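Local coordinates for protein peroxiredoxin 5 (Alvinella pompejana, PDB 2XHF) that probably reduces hydrogen peroxide and organic hydroperoxides by thiol chemistry, as an antioxidant peroxiredoxin with a thioredoxin-like fold, at residues A[92-95]-A[96-99]; A[62-65]-A[66-69]; A[36-39]-A[40-43]. All blocks are in the same frame, centred on the assembly; numbering follows the deposited sequence.

How the interactions relate
Read from the N terminus, the three contacts follow one another in series; none nests in or crosses another, and each spans a single unbroken run of eight residues rather than closing a long loop. Interaction 3 (36-43) comes first and makes the turn between the short helix 37-40 and strand 44-49, packing on strand 79-84 through Ile36, Val39, Phe40 and Arg43. Interaction 2 (62-69) covers helix 62-67 and its exit. Interaction 1 (92-99) is the end of helix 88-98, between strands 79-84 and 105-108. Interactions 1 and 2 touch where Trp94 meets Ile62 and Asp99 meets Leu66, packing two helices together, whereas interaction 3 stands apart, its centre about 21 Å from that of interaction 2.

Interaction 1 (A[92-95]-A[96-99]); sequences AAWG and KTVD
Lys96 N donates to Ala92 O over 3.1 Å, a regular helical i to i+4 bond, but the bonds Thr97 N makes to Ala93 O and Trp94 O are weak, as helix 88-98, the crossover helix of the beta-alpha-beta unit with strands 79-84 and 105-108, nears its end at Val98. Trp94 O takes Val98 N at 3.2 Å and the hydroxyl of Thr97, whose OG1 comes within 2.7 Å of Trp94 O in the carbonyl plane, on a lone pair. Thr97 holds OG1 between its backbone N and carbonyl carbon (chi1 77°), which turns the hydroxyl back to the preceding turn and lays CG2 beside Ala93 O; threonine suits the place, both arms finding use.

The indole of Trp94 and the branched side chain of Val98 meet one turn apart. Val98 CG2 stands over the six-membered ring, 4.1 Å from the centroid of that Trp94 ring and only 9° off its normal, a CH-pi contact. The other methyl, Val98 CG1, reaches Trp94 NE1 at 3.7 Å, so valine suits by using both methyls. Ile62 and the edge-to-face ring of Phe54 also pack on the indole.

Lys96 folds back along the helix, and a water donates to Ala92 O at 2.7 Å while weakly accepting from Lys96 NZ. Asp99 N gives a weak bond to Gly95 O, and the Asp99 carboxylate accepts from the backbone N of Lys103 and Ile104. The chemistry thus divides by face: indole and valine serve the helix packing, while hydroxyl and water meet carbonyls, the ammonium only weakly through that water.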
loop_
_atom_site.group_PDB
_atom_site.type_symbol
_atom_site.label_atom_id
_atom_site.label_comp_id
_atom_site.label_asym_id
_atom_site.label_seq_id
_atom_site.Cartn_x
_atom_site.Cartn_y
_atom_site.Cartn_z
ATOM N N ALA A 92 0.220 -7.501 4.084
ATOM C CA ALA A 92 0.859 -8.788 4.314
ATOM C C ALA A 92 2.335 -8.752 3.922
ATOM O O ALA A 92 3.175 -9.314 4.614
ATOM C CB ALA A 92 0.124 -9.895 3.557
ATOM N N ALA A 93 2.649 -8.105 2.797
ATOM C CA ALA A 93 4.030 -8.044 2.320
ATOM C C ALA A 93 4.844 -7.276 3.346
ATOM O O ALA A 93 5.941 -7.652 3.698
ATOM C CB ALA A 93 4.111 -7.378 0.969
ATOM N N TRP A 94 4.285 -6.170 3.808
ATOM C CA TRP A 94 4.953 -5.370 4.824
ATOM C C TRP A 94 5.199 -6.159 6.116
ATOM O O TRP A 94 6.295 -6.148 6.689
ATOM C CB TRP A 94 4.140 -4.117 5.123
ATOM C CG TRP A 94 4.729 -3.273 6.210
ATOM C CD1 TRP A 94 5.886 -2.576 6.157
ATOM C CD2 TRP A 94 4.195 -3.073 7.508
ATOM N NE1 TRP A 94 6.100 -1.904 7.340
ATOM C CE2 TRP A 94 5.082 -2.225 8.200
ATOM C CE3 TRP A 94 3.046 -3.522 8.162
ATOM C CZ2 TRP A 94 4.853 -1.809 9.495
ATOM C CZ3 TRP A 94 2.829 -3.120 9.460
ATOM C CH2 TRP A 94 3.724 -2.252 10.112
ATOM N N GLY A 95 4.174 -6.862 6.580
ATOM C CA GLY A 95 4.259 -7.650 7.799
ATOM C C GLY A 95 5.404 -8.638 7.723
ATOM O O GLY A 95 6.117 -8.827 8.704
ATOM N N LYS A 96 5.599 -9.283 6.565
ATOM C CA LYS A 96 6.694 -10.249 6.427
ATOM C C LYS A 96 8.064 -9.594 6.580
ATOM O O LYS A 96 8.998 -10.220 7.053
ATOM C CB LYS A 96 6.604 -11.016 5.110
ATOM C CG LYS A 96 5.417 -11.932 5.064
ATOM C CD LYS A 96 5.349 -12.679 3.747
ATOM C CE LYS A 96 4.145 -13.605 3.698
ATOM N NZ LYS A 96 2.858 -12.867 3.811
ATOM N N THR A 97 8.182 -8.322 6.215
ATOM C CA THR A 97 9.462 -7.628 6.335
ATOM C C THR A 97 9.775 -7.194 7.763
ATOM O O THR A 97 10.948 -7.129 8.160
ATOM C CB THR A 97 9.547 -6.376 5.417
ATOM O OG1 THR A 97 8.809 -5.281 5.994
ATOM C CG2 THR A 97 9.069 -6.705 3.998
ATOM N N VAL A 98 8.738 -6.890 8.542
ATOM C CA VAL A 98 8.946 -6.413 9.900
ATOM C C VAL A 98 8.750 -7.514 10.954
ATOM O O VAL A 98 9.164 -7.342 12.093
ATOM C CB VAL A 98 8.040 -5.215 10.255
ATOM C CG1 VAL A 98 8.355 -4.023 9.355
ATOM C CG2 VAL A 98 6.574 -5.560 10.127
ATOM N N ASP A 99 8.137 -8.638 10.577
ATOM C CA ASP A 99 7.771 -9.697 11.522
ATOM C C ASP A 99 7.903 -11.052 10.818
ATOM O O ASP A 99 6.916 -11.718 10.516
ATOM C CB ASP A 99 6.333 -9.445 12.005
ATOM C CG ASP A 99 5.770 -10.555 12.877
ATOM O OD1 ASP A 99 6.526 -11.286 13.564
ATOM O OD2 ASP A 99 4.526 -10.652 12.886
HETATM O O HOH W 1 2.168 -11.052 6.458
#

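Interaction 2 (A[62-65]-A[66-69]); sequences IPEY and LSLY
Ile62 and Leu66, one turn apart, lie side by side and point the same way, with Ile62 CG2 against Leu66 CD1 at 3.7 Å. CG1 of Ile62 lies beside the backbone N (chi1 -77°), which puts CG2 anti to that N and against Leu66, and leaves the CG1 branch to run off to Trp94. Leu66 CG settles over the backbone as well, 3.4 Å from Ile62 O. Branched aliphatic residues suit this strip, since it packs on helix 88-98 and on the loop that follows it.

A second pair, Glu64 and Leu68, is likewise parallel in direction. Here the aliphatic part of the acid does the touching: Glu64 CG lies 4.0 Å from Leu68 CD1, while Glu64 OE1 goes on to accept from Leu157 N at the start of helix 156-165. Leu68 rests on Leu160 of that same helix.

Between these strips, Ser67 turns its hydroxyl back to the chain. Ser67 OG donates to Glu64 O at 2.8 Å, and Leu68 N reaches the same Glu64 O at 3.1 Å; both come from one face of the carbonyl plane, the hydroxyl tilted 23° out of it. Serine suits the place because its short arm lets the hydroxyl reach back to a carbonyl of its own helix on an exposed side. Leu66 N donates to Ile62 O at 2.9 Å, but at Leu68 the helix ends.

Tyr65 points to the sheet instead, stacking on Phe48 of strand 44-49. This is an amphipathic helix laid against the sheet of a thioredoxin-like fold; in peroxiredoxins the helix after this central strand lies next to the peroxide-reducing centre, so it probably flanks the active site.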
loop_
_atom_site.group_PDB
_atom_site.type_symbol
_atom_site.label_atom_id
_atom_site.label_comp_id
_atom_site.label_asym_id
_atom_site.label_seq_id
_atom_site.Cartn_x
_atom_site.Cartn_y
_atom_site.Cartn_z
ATOM N N ILE A 62 7.062 -2.136 16.602
ATOM C CA ILE A 62 6.993 -3.561 16.365
ATOM C C ILE A 62 8.173 -4.341 16.971
ATOM O O ILE A 62 7.968 -5.362 17.608
ATOM C CB ILE A 62 6.744 -3.842 14.883
ATOM C CG1 ILE A 62 5.250 -3.577 14.597
ATOM C CG2 ILE A 62 7.111 -5.282 14.538
ATOM C CD1 ILE A 62 4.890 -3.545 13.134
ATOM N N PRO A 63 9.412 -3.843 16.832
ATOM C CA PRO A 63 10.524 -4.601 17.415
ATOM C C PRO A 63 10.358 -4.854 18.917
ATOM O O PRO A 63 10.683 -5.956 19.377
ATOM C CB PRO A 63 11.742 -3.708 17.133
ATOM C CG PRO A 63 11.361 -2.963 15.937
ATOM C CD PRO A 63 9.899 -2.685 16.062
ATOM N N GLU A 64 9.839 -3.890 19.670
ATOM C CA GLU A 64 9.654 -4.098 21.106
ATOM C C GLU A 64 8.503 -5.046 21.407
ATOM O O GLU A 64 8.622 -5.850 22.321
ATOM C CB GLU A 64 9.454 -2.793 21.863
ATOM C CG GLU A 64 9.578 -2.966 23.377
ATOM C CD GLU A 64 10.072 -1.709 24.070
ATOM O OE1 GLU A 64 9.227 -0.847 24.374
ATOM O OE2 GLU A 64 11.297 -1.608 24.302
ATOM N N TYR A 65 7.406 -4.960 20.646
ATOM C CA TYR A 65 6.337 -5.949 20.775
ATOM C C TYR A 65 6.902 -7.347 20.546
ATOM O O TYR A 65 6.606 -8.274 21.292
ATOM C CB TYR A 65 5.181 -5.715 19.783
ATOM C CG TYR A 65 4.250 -4.570 20.116
ATOM C CD1 TYR A 65 3.343 -4.652 21.166
ATOM C CD2 TYR A 65 4.236 -3.432 19.335
ATOM C CE1 TYR A 65 2.470 -3.601 21.449
ATOM C CE2 TYR A 65 3.392 -2.373 19.615
ATOM C CZ TYR A 65 2.500 -2.471 20.661
ATOM O OH TYR A 65 1.654 -1.420 20.912
ATOM N N LEU A 66 7.702 -7.517 19.502
ATOM C CA LEU A 66 8.224 -8.836 19.194
ATOM C C LEU A 66 9.124 -9.336 20.314
ATOM O O LEU A 66 9.073 -10.520 20.708
ATOM C CB LEU A 66 8.978 -8.813 17.866
ATOM C CG LEU A 66 8.084 -8.591 16.643
ATOM C CD1 LEU A 66 8.924 -8.445 15.392
ATOM C CD2 LEU A 66 7.074 -9.737 16.464
ATOM N N SER A 67 9.927 -8.433 20.856
ATOM C CA SER A 67 10.871 -8.819 21.911
ATOM C C SER A 67 10.127 -9.255 23.180
ATOM O O SER A 67 10.625 -10.092 23.933
ATOM C CB SER A 67 11.849 -7.685 22.215
ATOM O OG SER A 67 11.239 -6.661 22.983
ATOM N N LEU A 68 8.932 -8.702 23.388
ATOM C CA LEU A 68 8.134 -8.994 24.574
ATOM C C LEU A 68 7.099 -10.090 24.376
ATOM O O LEU A 68 6.286 -10.331 25.257
ATOM C CB LEU A 68 7.458 -7.712 25.065
ATOM C CG LEU A 68 8.433 -6.676 25.613
ATOM C CD1 LEU A 68 7.706 -5.378 25.885
ATOM C CD2 LEU A 68 9.103 -7.202 26.876
ATOM N N TYR A 69 7.130 -10.752 23.226
ATOM C CA TYR A 69 6.117 -11.752 22.912
ATOM C C TYR A 69 5.902 -12.791 24.022
ATOM O O TYR A 69 4.776 -13.050 24.413
ATOM C CB TYR A 69 6.464 -12.456 21.608
ATOM C CG TYR A 69 5.485 -13.546 21.235
ATOM C CD1 TYR A 69 4.265 -13.244 20.656
ATOM C CD2 TYR A 69 5.775 -14.866 21.491
ATOM C CE1 TYR A 69 3.360 -14.240 20.345
ATOM C CE2 TYR A 69 4.883 -15.877 21.179
ATOM C CZ TYR A 69 3.691 -15.564 20.600
ATOM O OH TYR A 69 2.832 -16.585 20.296
#

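Interaction 3 (A[36-39]-A[40-43]); sequences IHDV and FRGR
Asp38 and Arg41 form a salt bridge, Asp38 OD1 meeting Arg41 NH1 at 2.9 Å, with a weaker bond from NH2 to the same oxygen. The guanidinium presents its edge, whereas OD1 is approached on its anti side and well out of the carboxylate plane, the two planes standing 65° apart. Arg41 gets there by a bend at chi3 (-64°), which folds the guanidinium back so that His37 O lies over one face.

That carbonyl also takes weak bonds from Phe40 N and Arg41 N, and a hydrogen bond from Asn143 ND2. A water lies 3.0 Å from Asp38 O and 2.7 Å from Arg41 O, and accepts from Arg43 NH1. Gly42, at positive phi, suits the third place of the type II turn from Phe40 to Arg43.

Inside, Val39 CG1 stands over the Phe40 ring, 3.8 Å from the centroid of that ring, a CH-pi contact. Replacing Phe40 by an alanine would probably leave Val39 CG1 without its aromatic face and open a gap against Ala81 of strand 79-84. The outer charge pair and the apolar packing beneath probably make up for the weak backbone bonds of this short helix.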
loop_
_atom_site.group_PDB
_atom_site.type_symbol
_atom_site.label_atom_id
_atom_site.label_comp_id
_atom_site.label_asym_id
_atom_site.label_seq_id
_atom_site.Cartn_x
_atom_site.Cartn_y
_atom_site.Cartn_z
ATOM N N ILE A 36 -13.518 -8.560 12.818
ATOM C CA ILE A 36 -12.393 -8.427 13.743
ATOM C C ILE A 36 -12.690 -9.110 15.081
ATOM O O ILE A 36 -11.769 -9.541 15.779
ATOM C CB ILE A 36 -11.979 -6.957 13.914
ATOM C CG1 ILE A 36 -10.612 -6.877 14.608
ATOM C CG2 ILE A 36 -13.030 -6.122 14.616
ATOM C CD1 ILE A 36 -10.020 -5.477 14.622
ATOM N N HIS A 37 -13.967 -9.209 15.451
ATOM C CA HIS A 37 -14.325 -9.955 16.661
ATOM C C HIS A 37 -13.794 -11.388 16.683
ATOM O O HIS A 37 -13.609 -11.961 17.759
ATOM C CB HIS A 37 -15.828 -9.955 16.858
ATOM C CG HIS A 37 -16.341 -8.700 17.479
ATOM N ND1 HIS A 37 -17.539 -8.639 18.149
ATOM C CD2 HIS A 37 -15.801 -7.459 17.560
ATOM C CE1 HIS A 37 -17.733 -7.413 18.592
ATOM N NE2 HIS A 37 -16.690 -6.679 18.257
ATOM N N ASP A 38 -13.568 -11.985 15.511
ATOM C CA ASP A 38 -13.013 -13.337 15.485
ATOM C C ASP A 38 -11.644 -13.386 16.134
ATOM O O ASP A 38 -11.245 -14.409 16.667
ATOM C CB ASP A 38 -12.862 -13.873 14.059
ATOM C CG ASP A 38 -14.184 -14.160 13.372
ATOM O OD1 ASP A 38 -15.259 -14.116 14.011
ATOM O OD2 ASP A 38 -14.122 -14.480 12.167
ATOM N N VAL A 39 -10.897 -12.290 16.057
ATOM C CA VAL A 39 -9.516 -12.314 16.509
ATOM C C VAL A 39 -9.445 -12.403 18.037
ATOM O O VAL A 39 -8.575 -13.083 18.578
ATOM C CB VAL A 39 -8.759 -11.057 15.992
ATOM C CG1 VAL A 39 -7.327 -11.040 16.505
ATOM C CG2 VAL A 39 -8.797 -11.022 14.468
ATOM N N PHE A 40 -10.367 -11.734 18.727
ATOM C CA PHE A 40 -10.288 -11.622 20.188
ATOM C C PHE A 40 -11.448 -12.313 20.919
ATOM O O PHE A 40 -11.541 -12.232 22.121
ATOM C CB PHE A 40 -10.180 -10.152 20.624
ATOM C CG PHE A 40 -9.047 -9.420 19.982
ATOM C CD1 PHE A 40 -7.748 -9.572 20.462
ATOM C CD2 PHE A 40 -9.280 -8.558 18.929
ATOM C CE1 PHE A 40 -6.687 -8.897 19.878
ATOM C CE2 PHE A 40 -8.215 -7.888 18.323
ATOM C CZ PHE A 40 -6.923 -8.058 18.817
ATOM N N ARG A 41 -12.309 -13.012 20.193
ATOM C CA ARG A 41 -13.416 -13.711 20.849
ATOM C C ARG A 41 -12.872 -14.726 21.843
ATOM O O ARG A 41 -12.044 -15.566 21.493
ATOM C CB ARG A 41 -14.261 -14.437 19.816
ATOM C CG ARG A 41 -15.488 -15.117 20.401
ATOM C CD ARG A 41 -16.451 -15.640 19.352
ATOM N NE ARG A 41 -17.019 -14.560 18.554
ATOM C CZ ARG A 41 -16.760 -14.369 17.265
ATOM N NH1 ARG A 41 -15.963 -15.209 16.619
ATOM N NH2 ARG A 41 -17.313 -13.351 16.612
ATOM N N GLY A 42 -13.357 -14.651 23.079
ATOM C CA GLY A 42 -13.031 -15.630 24.097
ATOM C C GLY A 42 -11.582 -15.614 24.562
ATOM O O GLY A 42 -11.119 -16.588 25.182
ATOM N N ARG A 43 -10.856 -14.541 24.265
ATOM C CA ARG A 43 -9.464 -14.470 24.690
ATOM C C ARG A 43 -9.004 -13.031 24.913
ATOM O O ARG A 43 -9.709 -12.078 24.586
ATOM C CB ARG A 43 -8.573 -15.161 23.660
ATOM C CG ARG A 43 -8.543 -14.417 22.373
ATOM C CD ARG A 43 -7.704 -15.052 21.257
ATOM N NE ARG A 43 -7.212 -16.395 21.532
ATOM C CZ ARG A 43 -7.476 -17.457 20.781
ATOM N NH1 ARG A 43 -8.256 -17.354 19.714
ATOM N NH2 ARG A 43 -6.969 -18.635 21.106
HETATM O O HOH W 2 -10.563 -15.881 19.200
#